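Local coordinates for Cag pathogenicity island protein (Cag10) (Helicobacter pylori 26695, PDB 6IQT), which is a VirB8 homologue of the cag type IV secretion system and probably serves as a membrane-bound assembly component of that machine, this piece being its VirB8-like domain, at residues 42-54 against 72-86. Residues are numbered along the deposited sequence; the frame is centred on the assembly and turned at random.
Sequences LFGYSKNSLRDRK and MFNENIRQFVDKVRA
The ring of Y45 packs against the last turn of helix 66-80. F80 CB sits over one face of it, 3.8 Å from the ring centroid, a CH-pi contact. The F80 ring follows obliquely, with the two planes at 53°. CG of Y45 is anti to the backbone N (chi1 -179°), which sends the ring past N76 and I77 toward the chain beyond F80. There Y45 OH donates to V81 O at 2.6 Å. V84 O lies at the ring edge. The backbone of Y45 pairs with A86 in a single antiparallel, hydrogen-bonded bridge, closed by Y45 N to A86 O and A86 N to Y45 O, both 3.0 Å.

N76 faces the end of helix 30-43. Its ND2 gives a weak, bent bond to L42 O (3.1 Å, 124°) and a shorter one, 2.8 Å, to a water that also donates to G44 O. Another water links N76 OD1 to F43 O. The CE of selenomethionine M72 meets L42 CD2 at 3.7 Å and F43 CE1. F43 itself continues into the sheet, against I111 and I161.

F73 reaches across to residues 50-54 of helix 50-59, which run nearly antiparallel to residues 72-80. K54 CB lies over one face of the F73 ring, R53 CD is at its edge in plane, and L50 CD2 touches CZ at 4.0 Å.

The contact thus ties the helical layer to the start of strand 84-98, in keeping with the NTF2-like fold of VirB8 domains. The carbonyl oxygens of L42, F43 and G44 are met by the N76 amide, weakly, and by one water each for the latter two. The bridge fixes the Y45 backbone and the hydroxyl bond its far end; packing of F80, N76 and I77 should hinder the ring's turning.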
ATOM      1  N   LEU A  42      -5.160  -9.979  -8.739  1.00 27.02           N
ATOM      2  CA  LEU A  42      -4.628  -9.922  -7.384  1.00 30.42           C
ATOM      3  C   LEU A  42      -5.723  -9.738  -6.334  1.00 31.74           C
ATOM      4  O   LEU A  42      -5.714 -10.416  -5.296  1.00 27.80           O
ATOM      5  CB  LEU A  42      -3.604  -8.793  -7.278  1.00 28.06           C
ATOM      6  CG  LEU A  42      -2.946  -8.631  -5.912  1.00 27.22           C
ATOM      7  CD1 LEU A  42      -2.155  -9.883  -5.508  1.00 29.74           C
ATOM      8  CD2 LEU A  42      -2.062  -7.412  -5.897  1.00 25.30           C
ATOM      9  N   PHE A  43      -6.661  -8.814  -6.572  1.00 25.89           N
ATOM     10  CA  PHE A  43      -7.675  -8.481  -5.580  1.00 24.08           C
ATOM     11  C   PHE A  43      -8.987  -9.229  -5.782  1.00 30.90           C
ATOM     12  O   PHE A  43      -9.804  -9.284  -4.856  1.00 34.14           O
ATOM     13  CB  PHE A  43      -7.952  -6.968  -5.586  1.00 25.60           C
ATOM     14  CG  PHE A  43      -6.798  -6.141  -5.107  1.00 25.18           C
ATOM     15  CD1 PHE A  43      -6.531  -6.019  -3.755  1.00 30.48           C
ATOM     16  CD2 PHE A  43      -5.964  -5.505  -6.009  1.00 23.51           C
ATOM     17  CE1 PHE A  43      -5.459  -5.267  -3.312  1.00 33.46           C
ATOM     18  CE2 PHE A  43      -4.887  -4.743  -5.567  1.00 28.40           C
ATOM     19  CZ  PHE A  43      -4.635  -4.630  -4.223  1.00 28.15           C
ATOM     20  N   GLY A  44      -9.210  -9.802  -6.965  1.00 26.72           N
ATOM     21  CA  GLY A  44     -10.417 -10.552  -7.228  1.00 31.91           C
ATOM     22  C   GLY A  44     -10.268 -12.001  -6.815  1.00 26.70           C
ATOM     23  O   GLY A  44      -9.181 -12.436  -6.439  1.00 28.20           O
ATOM     24  N   TYR A  45     -11.378 -12.738  -6.899  1.00 30.78           N
ATOM     25  CA  TYR A  45     -11.411 -14.097  -6.365  1.00 28.10           C
ATOM     26  C   TYR A  45     -12.610 -14.854  -6.908  1.00 35.06           C
ATOM     27  O   TYR A  45     -13.729 -14.338  -6.900  1.00 33.16           O
ATOM     28  CB  TYR A  45     -11.466 -14.089  -4.827  1.00 32.57           C
ATOM     29  CG  TYR A  45     -11.474 -15.480  -4.222  1.00 28.40           C
ATOM     30  CD1 TYR A  45     -10.287 -16.151  -3.985  1.00 30.24           C
ATOM     31  CD2 TYR A  45     -12.671 -16.127  -3.918  1.00 31.95           C
ATOM     32  CE1 TYR A  45     -10.281 -17.424  -3.443  1.00 32.28           C
ATOM     33  CE2 TYR A  45     -12.679 -17.417  -3.379  1.00 33.09           C
ATOM     34  CZ  TYR A  45     -11.472 -18.048  -3.136  1.00 38.20           C
ATOM     35  OH  TYR A  45     -11.436 -19.315  -2.586  1.00 38.39           O
ATOM     36  N   SER A  46     -12.371 -16.082  -7.358  1.00 32.21           N
ATOM     37  CA  SER A  46     -13.414 -17.035  -7.701  1.00 31.89           C
ATOM     38  C   SER A  46     -12.935 -18.410  -7.261  1.00 35.11           C
ATOM     39  O   SER A  46     -11.762 -18.740  -7.437  1.00 36.04           O
ATOM     40  CB  SER A  46     -13.714 -17.037  -9.204  1.00 35.39           C
ATOM     41  OG  SER A  46     -14.616 -18.083  -9.536  1.00 49.93           O
ATOM     42  N   LYS A  47     -13.834 -19.208  -6.684  1.00 37.87           N
ATOM     43  CA  LYS A  47     -13.426 -20.512  -6.169  1.00 38.11           C
ATOM     44  C   LYS A  47     -13.114 -21.526  -7.268  1.00 36.53           C
ATOM     45  O   LYS A  47     -12.491 -22.551  -6.978  1.00 36.21           O
ATOM     46  CB  LYS A  47     -14.510 -21.071  -5.231  1.00 35.64           C
ATOM     47  CG  LYS A  47     -15.803 -21.477  -5.938  1.00 35.26           C
ATOM     48  CD  LYS A  47     -16.907 -21.788  -4.948  1.00 39.29           C
ATOM     49  CE  LYS A  47     -18.185 -22.201  -5.672  1.00 43.55           C
ATOM     50  NZ  LYS A  47     -19.363 -22.211  -4.760  1.00 52.99           N
ATOM     51  N   ASN A  48     -13.487 -21.258  -8.524  1.00 32.02           N
ATOM     52  CA  ASN A  48     -13.446 -22.282  -9.565  1.00 43.84           C
ATOM     53  C   ASN A  48     -12.173 -22.295 -10.410  1.00 42.26           C
ATOM     54  O   ASN A  48     -11.956 -23.274 -11.138  1.00 42.41           O
ATOM     55  CB  ASN A  48     -14.652 -22.123 -10.496  1.00 55.96           C
ATOM     56  CG  ASN A  48     -15.965 -22.386  -9.789  1.00 62.57           C
ATOM     57  OD1 ASN A  48     -16.804 -21.492  -9.663  1.00 70.46           O
ATOM     58  ND2 ASN A  48     -16.147 -23.614  -9.313  1.00 61.99           N
ATOM     59  N   SER A  49     -11.320 -21.258 -10.336  1.00 39.80           N
ATOM     60  CA  SER A  49     -10.208 -21.146 -11.277  1.00 35.03           C
ATOM     61  C   SER A  49      -8.903 -20.759 -10.585  1.00 32.62           C
ATOM     62  O   SER A  49      -8.065 -20.067 -11.180  1.00 30.31           O
ATOM     63  CB  SER A  49     -10.533 -20.118 -12.370  1.00 43.18           C
ATOM     64  OG  SER A  49     -11.028 -18.901 -11.800  1.00 32.77           O
ATOM     65  N   LEU A  50      -8.695 -21.215  -9.341  1.00 32.42           N
ATOM     66  CA  LEU A  50      -7.627 -20.662  -8.503  1.00 25.75           C
ATOM     67  C   LEU A  50      -6.245 -20.940  -9.074  1.00 24.02           C
ATOM     68  O   LEU A  50      -5.376 -20.064  -9.049  1.00 26.88           O
ATOM     69  CB  LEU A  50      -7.729 -21.213  -7.078  1.00 28.78           C
ATOM     70  CG  LEU A  50      -8.821 -20.585  -6.214  1.00 36.36           C
ATOM     71  CD1 LEU A  50      -8.854 -21.237  -4.826  1.00 32.62           C
ATOM     72  CD2 LEU A  50      -8.579 -19.090  -6.111  1.00 39.42           C
ATOM     73  N   ARG A  51      -6.011 -22.153  -9.585  1.00 26.10           N
ATOM     74  CA  ARG A  51      -4.687 -22.473 -10.114  1.00 25.94           C
ATOM     75  C   ARG A  51      -4.346 -21.592 -11.309  1.00 25.65           C
ATOM     76  O   ARG A  51      -3.228 -21.074 -11.410  1.00 28.70           O
ATOM     77  CB  ARG A  51      -4.598 -23.952 -10.515  1.00 31.37           C
ATOM     78  CG  ARG A  51      -3.278 -24.328 -11.228  1.00 32.58           C
ATOM     79  CD  ARG A  51      -3.499 -24.520 -12.740  1.00 39.24           C
ATOM     80  NE  ARG A  51      -2.350 -25.105 -13.437  1.00 47.88           N
ATOM     81  CZ  ARG A  51      -2.441 -25.820 -14.558  1.00 42.22           C
ATOM     82  NH1 ARG A  51      -3.626 -26.051 -15.113  1.00 41.16           N
ATOM     83  NH2 ARG A  51      -1.351 -26.315 -15.128  1.00 45.35           N
ATOM     84  N   ASP A  52      -5.291 -21.445 -12.244  1.00 25.79           N
ATOM     85  CA  ASP A  52      -5.052 -20.591 -13.406  1.00 31.42           C
ATOM     86  C   ASP A  52      -4.869 -19.136 -12.978  1.00 29.64           C
ATOM     87  O   ASP A  52      -4.032 -18.416 -13.542  1.00 27.67           O
ATOM     88  CB  ASP A  52      -6.204 -20.721 -14.411  1.00 33.08           C
ATOM     89  CG  ASP A  52      -6.349 -22.148 -14.994  1.00 41.54           C
ATOM     90  OD1 ASP A  52      -5.353 -22.907 -15.018  1.00 36.63           O
ATOM     91  OD2 ASP A  52      -7.464 -22.501 -15.444  1.00 40.97           O
ATOM     92  N   ARG A  53      -5.629 -18.694 -11.966  1.00 25.35           N
ATOM     93  CA  ARG A  53      -5.482 -17.328 -11.460  1.00 26.11           C
ATOM     94  C   ARG A  53      -4.079 -17.090 -10.912  1.00 26.44           C
ATOM     95  O   ARG A  53      -3.444 -16.081 -11.232  1.00 26.14           O
ATOM     96  CB  ARG A  53      -6.534 -17.023 -10.384  1.00 25.09           C
ATOM     97  CG  ARG A  53      -6.379 -15.593  -9.783  1.00 30.36           C
ATOM     98  CD  ARG A  53      -7.341 -15.318  -8.626  1.00 26.24           C
ATOM     99  NE  ARG A  53      -8.724 -15.439  -9.068  1.00 32.47           N
ATOM    100  CZ  ARG A  53      -9.432 -14.445  -9.606  1.00 37.62           C
ATOM    101  NH1 ARG A  53      -8.907 -13.223  -9.754  1.00 26.00           N
ATOM    102  NH2 ARG A  53     -10.677 -14.679  -9.992  1.00 31.57           N
ATOM    103  N   LYS A  54      -3.558 -18.026 -10.108  1.00 25.30           N
ATOM    104  CA  LYS A  54      -2.208 -17.865  -9.569  1.00 22.65           C
ATOM    105  C   LYS A  54      -1.151 -17.853 -10.674  1.00 23.51           C
ATOM    106  O   LYS A  54      -0.205 -17.058 -10.623  1.00 25.89           O
ATOM    107  CB  LYS A  54      -1.908 -18.968  -8.536  1.00 30.07           C
ATOM    108  CG  LYS A  54      -0.464 -18.975  -8.017  1.00 36.40           C
ATOM    109  CD  LYS A  54       0.406 -20.003  -8.773  1.00 45.52           C
ATOM    110  CE  LYS A  54       1.832 -20.075  -8.218  1.00 53.22           C
ATOM    111  NZ  LYS A  54       2.755 -20.965  -8.974  1.00 56.95           N
HETATM  112  N   MSE A  72      -0.713 -12.406  -0.799  1.00 24.39           N
HETATM  113  CA  MSE A  72      -2.015 -11.767  -0.922  1.00 25.49           C
HETATM  114  C   MSE A  72      -3.048 -12.699  -1.531  1.00 29.11           C
HETATM  115  O   MSE A  72      -4.222 -12.689  -1.148  1.00 30.74           O
HETATM  116  CB  MSE A  72      -1.888 -10.490  -1.755  1.00 30.77           C
HETATM  117  CG  MSE A  72      -0.903  -9.518  -1.157  1.00 34.74           C
HETATM  118 SE   MSE A  72      -0.727  -7.933  -2.231  0.39 32.88          SE
HETATM  119  CE  MSE A  72      -2.591  -7.444  -2.246  1.00 33.59           C
ATOM    120  N   PHE A  73      -2.598 -13.486  -2.506  1.00 27.81           N
ATOM    121  CA  PHE A  73      -3.442 -14.526  -3.082  1.00 30.46           C
ATOM    122  C   PHE A  73      -3.924 -15.489  -1.999  1.00 30.57           C
ATOM    123  O   PHE A  73      -5.121 -15.787  -1.901  1.00 29.58           O
ATOM    124  CB  PHE A  73      -2.640 -15.244  -4.176  1.00 32.19           C
ATOM    125  CG  PHE A  73      -3.341 -16.420  -4.817  1.00 34.93           C
ATOM    126  CD1 PHE A  73      -4.258 -16.230  -5.838  1.00 35.87           C
ATOM    127  CD2 PHE A  73      -3.024 -17.718  -4.445  1.00 40.74           C
ATOM    128  CE1 PHE A  73      -4.883 -17.306  -6.453  1.00 36.29           C
ATOM    129  CE2 PHE A  73      -3.643 -18.802  -5.055  1.00 43.61           C
ATOM    130  CZ  PHE A  73      -4.578 -18.594  -6.063  1.00 36.41           C
ATOM    131  N   ASN A  74      -2.997 -15.965  -1.157  1.00 27.20           N
ATOM    132  CA  ASN A  74      -3.360 -16.931  -0.114  1.00 33.10           C
ATOM    133  C   ASN A  74      -4.298 -16.327   0.924  1.00 34.25           C
ATOM    134  O   ASN A  74      -5.150 -17.039   1.474  1.00 34.91           O
ATOM    135  CB  ASN A  74      -2.105 -17.474   0.575  1.00 25.89           C
ATOM    136  CG  ASN A  74      -1.337 -18.460  -0.297  1.00 36.02           C
ATOM    137  OD1 ASN A  74      -1.908 -19.106  -1.179  1.00 36.45           O
ATOM    138  ND2 ASN A  74      -0.040 -18.568  -0.065  1.00 38.93           N
ATOM    139  N   GLU A  75      -4.160 -15.028   1.213  1.00 29.79           N
ATOM    140  CA  GLU A  75      -5.079 -14.382   2.147  1.00 30.79           C
ATOM    141  C   GLU A  75      -6.511 -14.360   1.603  1.00 34.78           C
ATOM    142  O   GLU A  75      -7.472 -14.572   2.358  1.00 32.61           O
ATOM    143  CB  GLU A  75      -4.577 -12.971   2.466  1.00 43.31           C
ATOM    144  CG  GLU A  75      -5.105 -12.370   3.779  1.00 57.43           C
ATOM    145  CD  GLU A  75      -5.269 -13.393   4.905  1.00 63.95           C
ATOM    146  OE1 GLU A  75      -6.352 -13.413   5.532  1.00 63.55           O
ATOM    147  OE2 GLU A  75      -4.320 -14.168   5.174  1.00 65.50           O
ATOM    148  N   ASN A  76      -6.682 -14.130   0.292  1.00 30.77           N
ATOM    149  CA  ASN A  76      -8.025 -14.216  -0.290  1.00 27.33           C
ATOM    150  C   ASN A  76      -8.616 -15.616  -0.132  1.00 36.06           C
ATOM    151  O   ASN A  76      -9.816 -15.770   0.145  1.00 34.30           O
ATOM    152  CB  ASN A  76      -8.006 -13.851  -1.784  1.00 39.58           C
ATOM    153  CG  ASN A  76      -7.751 -12.368  -2.047  1.00 45.97           C
ATOM    154  OD1 ASN A  76      -7.884 -11.524  -1.162  1.00 42.22           O
ATOM    155  ND2 ASN A  76      -7.389 -12.054  -3.285  1.00 40.19           N
ATOM    156  N   ILE A  77      -7.807 -16.648  -0.367  1.00 30.97           N
ATOM    157  CA  ILE A  77      -8.300 -18.011  -0.210  1.00 33.38           C
ATOM    158  C   ILE A  77      -8.791 -18.226   1.213  1.00 36.08           C
ATOM    159  O   ILE A  77      -9.868 -18.786   1.438  1.00 39.71           O
ATOM    160  CB  ILE A  77      -7.205 -19.032  -0.572  1.00 38.87           C
ATOM    161  CG1 ILE A  77      -6.704 -18.803  -2.001  1.00 33.72           C
ATOM    162  CG2 ILE A  77      -7.732 -20.469  -0.384  1.00 39.49           C
ATOM    163  CD1 ILE A  77      -5.627 -19.762  -2.419  1.00 34.29           C
ATOM    164  N   ARG A  78      -8.005 -17.768   2.193  1.00 34.31           N
ATOM    165  CA  ARG A  78      -8.311 -18.052   3.595  1.00 45.64           C
ATOM    166  C   ARG A  78      -9.640 -17.446   4.019  1.00 45.83           C
ATOM    167  O   ARG A  78     -10.374 -18.039   4.820  1.00 49.13           O
ATOM    168  CB  ARG A  78      -7.192 -17.528   4.494  1.00 37.79           C
ATOM    169  CG  ARG A  78      -5.938 -18.354   4.420  1.00 42.12           C
ATOM    170  CD  ARG A  78      -5.087 -18.155   5.656  1.00 49.21           C
ATOM    171  NE  ARG A  78      -3.769 -17.584   5.368  1.00 59.93           N
ATOM    172  CZ  ARG A  78      -2.815 -18.177   4.650  1.00 57.89           C
ATOM    173  NH1 ARG A  78      -3.012 -19.370   4.097  1.00 53.96           N
ATOM    174  NH2 ARG A  78      -1.658 -17.565   4.470  1.00 58.91           N
ATOM    175  N   GLN A  79      -9.965 -16.268   3.496  1.00 42.40           N
ATOM    176  CA  GLN A  79     -11.135 -15.538   3.953  1.00 42.68           C
ATOM    177  C   GLN A  79     -12.376 -15.784   3.108  1.00 47.38           C
ATOM    178  O   GLN A  79     -13.480 -15.815   3.661  1.00 40.35           O
ATOM    179  CB  GLN A  79     -10.818 -14.043   4.013  1.00 39.62           C
ATOM    180  CG  GLN A  79      -9.639 -13.706   4.965  1.00 45.04           C
ATOM    181  CD  GLN A  79      -9.677 -14.461   6.327  1.00 52.06           C
ATOM    182  OE1 GLN A  79     -10.752 -14.784   6.849  1.00 54.55           O
ATOM    183  NE2 GLN A  79      -8.494 -14.714   6.909  1.00 41.71           N
ATOM    184  N   PHE A  80     -12.225 -16.015   1.797  1.00 35.44           N
ATOM    185  CA  PHE A  80     -13.377 -16.211   0.928  1.00 34.47           C
ATOM    186  C   PHE A  80     -13.770 -17.677   0.737  1.00 39.21           C
ATOM    187  O   PHE A  80     -14.939 -17.950   0.445  1.00 43.98           O
ATOM    188  CB  PHE A  80     -13.111 -15.584  -0.441  1.00 37.40           C
ATOM    189  CG  PHE A  80     -12.825 -14.117  -0.393  1.00 38.26           C
ATOM    190  CD1 PHE A  80     -13.506 -13.281   0.486  1.00 42.08           C
ATOM    191  CD2 PHE A  80     -11.864 -13.570  -1.224  1.00 33.08           C
ATOM    192  CE1 PHE A  80     -13.233 -11.911   0.521  1.00 41.98           C
ATOM    193  CE2 PHE A  80     -11.581 -12.211  -1.191  1.00 40.26           C
ATOM    194  CZ  PHE A  80     -12.265 -11.378  -0.322  1.00 39.65           C
ATOM    195  N   VAL A  81     -12.833 -18.614   0.919  1.00 43.40           N
ATOM    196  CA  VAL A  81     -13.016 -20.061   0.741  1.00 43.63           C
ATOM    197  C   VAL A  81     -13.940 -20.388  -0.436  1.00 46.56           C
ATOM    198  O   VAL A  81     -13.786 -19.839  -1.536  1.00 43.28           O
ATOM    199  CB  VAL A  81     -13.495 -20.735   2.051  1.00 42.67           C
ATOM    200  CG1 VAL A  81     -12.348 -20.761   3.068  1.00 38.98           C
ATOM    201  CG2 VAL A  81     -14.720 -20.044   2.666  1.00 40.99           C
ATOM    202  N   ASP A  82     -14.880 -21.312  -0.233  1.00 43.47           N
ATOM    203  CA  ASP A  82     -15.820 -21.708  -1.276  1.00 46.71           C
ATOM    204  C   ASP A  82     -17.175 -21.022  -1.126  1.00 41.08           C
ATOM    205  O   ASP A  82     -18.164 -21.476  -1.714  1.00 42.34           O
ATOM    206  CB  ASP A  82     -15.996 -23.230  -1.286  1.00 48.07           C
ATOM    207  CG  ASP A  82     -16.744 -23.747  -0.061  1.00 60.58           C
ATOM    208  OD1 ASP A  82     -16.475 -23.266   1.068  1.00 62.23           O
ATOM    209  OD2 ASP A  82     -17.611 -24.639  -0.228  1.00 66.73           O
ATOM    210  N   LYS A  83     -17.238 -19.932  -0.362  1.00 44.36           N
ATOM    211  CA  LYS A  83     -18.507 -19.314  -0.007  1.00 49.76           C
ATOM    212  C   LYS A  83     -18.670 -17.877  -0.483  1.00 50.90           C
ATOM    213  O   LYS A  83     -19.778 -17.333  -0.362  1.00 51.00           O
ATOM    214  CB  LYS A  83     -18.705 -19.344   1.519  1.00 52.25           C
ATOM    215  CG  LYS A  83     -18.718 -20.741   2.110  1.00 50.31           C
ATOM    216  CD  LYS A  83     -19.143 -20.722   3.570  1.00 61.01           C
ATOM    217  CE  LYS A  83     -18.440 -21.820   4.368  1.00 68.80           C
ATOM    218  NZ  LYS A  83     -17.050 -21.454   4.755  1.00 71.36           N
ATOM    219  N   VAL A  84     -17.613 -17.235  -0.994  1.00 38.08           N
ATOM    220  CA  VAL A  84     -17.657 -15.819  -1.351  1.00 41.55           C
ATOM    221  C   VAL A  84     -16.915 -15.606  -2.666  1.00 47.25           C
ATOM    222  O   VAL A  84     -15.892 -16.249  -2.915  1.00 45.24           O
ATOM    223  CB  VAL A  84     -17.027 -14.934  -0.253  1.00 49.24           C
ATOM    224  CG1 VAL A  84     -17.493 -13.515  -0.414  1.00 56.14           C
ATOM    225  CG2 VAL A  84     -17.355 -15.450   1.146  1.00 50.93           C
ATOM    226  N   ARG A  85     -17.404 -14.678  -3.491  1.00 44.48           N
ATOM    227  CA  ARG A  85     -16.708 -14.245  -4.699  1.00 48.30           C
ATOM    228  C   ARG A  85     -16.400 -12.750  -4.625  1.00 36.97           C
ATOM    229  O   ARG A  85     -17.092 -11.988  -3.947  1.00 33.51           O
ATOM    230  CB  ARG A  85     -17.538 -14.549  -5.933  1.00 60.39           C
ATOM    231  CG  ARG A  85     -18.627 -13.516  -6.193  1.00 74.71           C
ATOM    232  CD  ARG A  85     -19.180 -13.596  -7.597  1.00 82.46           C
ATOM    233  NE  ARG A  85     -18.459 -12.811  -8.620  1.00 86.76           N
ATOM    234  CZ  ARG A  85     -18.345 -11.486  -8.672  1.00 87.71           C
ATOM    235  NH1 ARG A  85     -18.951 -10.737  -7.760  1.00 79.69           N
ATOM    236  NH2 ARG A  85     -17.644 -10.931  -9.654  1.00 93.07           N
ATOM    237  N   ALA A  86     -15.329 -12.330  -5.305  1.00 33.42           N
ATOM    238  CA  ALA A  86     -14.842 -10.952  -5.207  1.00 30.05           C
ATOM    239  C   ALA A  86     -14.496 -10.411  -6.592  1.00 30.86           C
ATOM    240  O   ALA A  86     -13.789 -11.070  -7.356  1.00 29.59           O
ATOM    241  CB  ALA A  86     -13.609 -10.864  -4.286  1.00 29.12           C
TER
HETATM  242  O   HOH W   1      -9.206  -9.058  -2.145  1.00 35.86           O
HETATM  243  O   HOH W   2      -7.426 -14.175  -5.115  1.00 38.90           O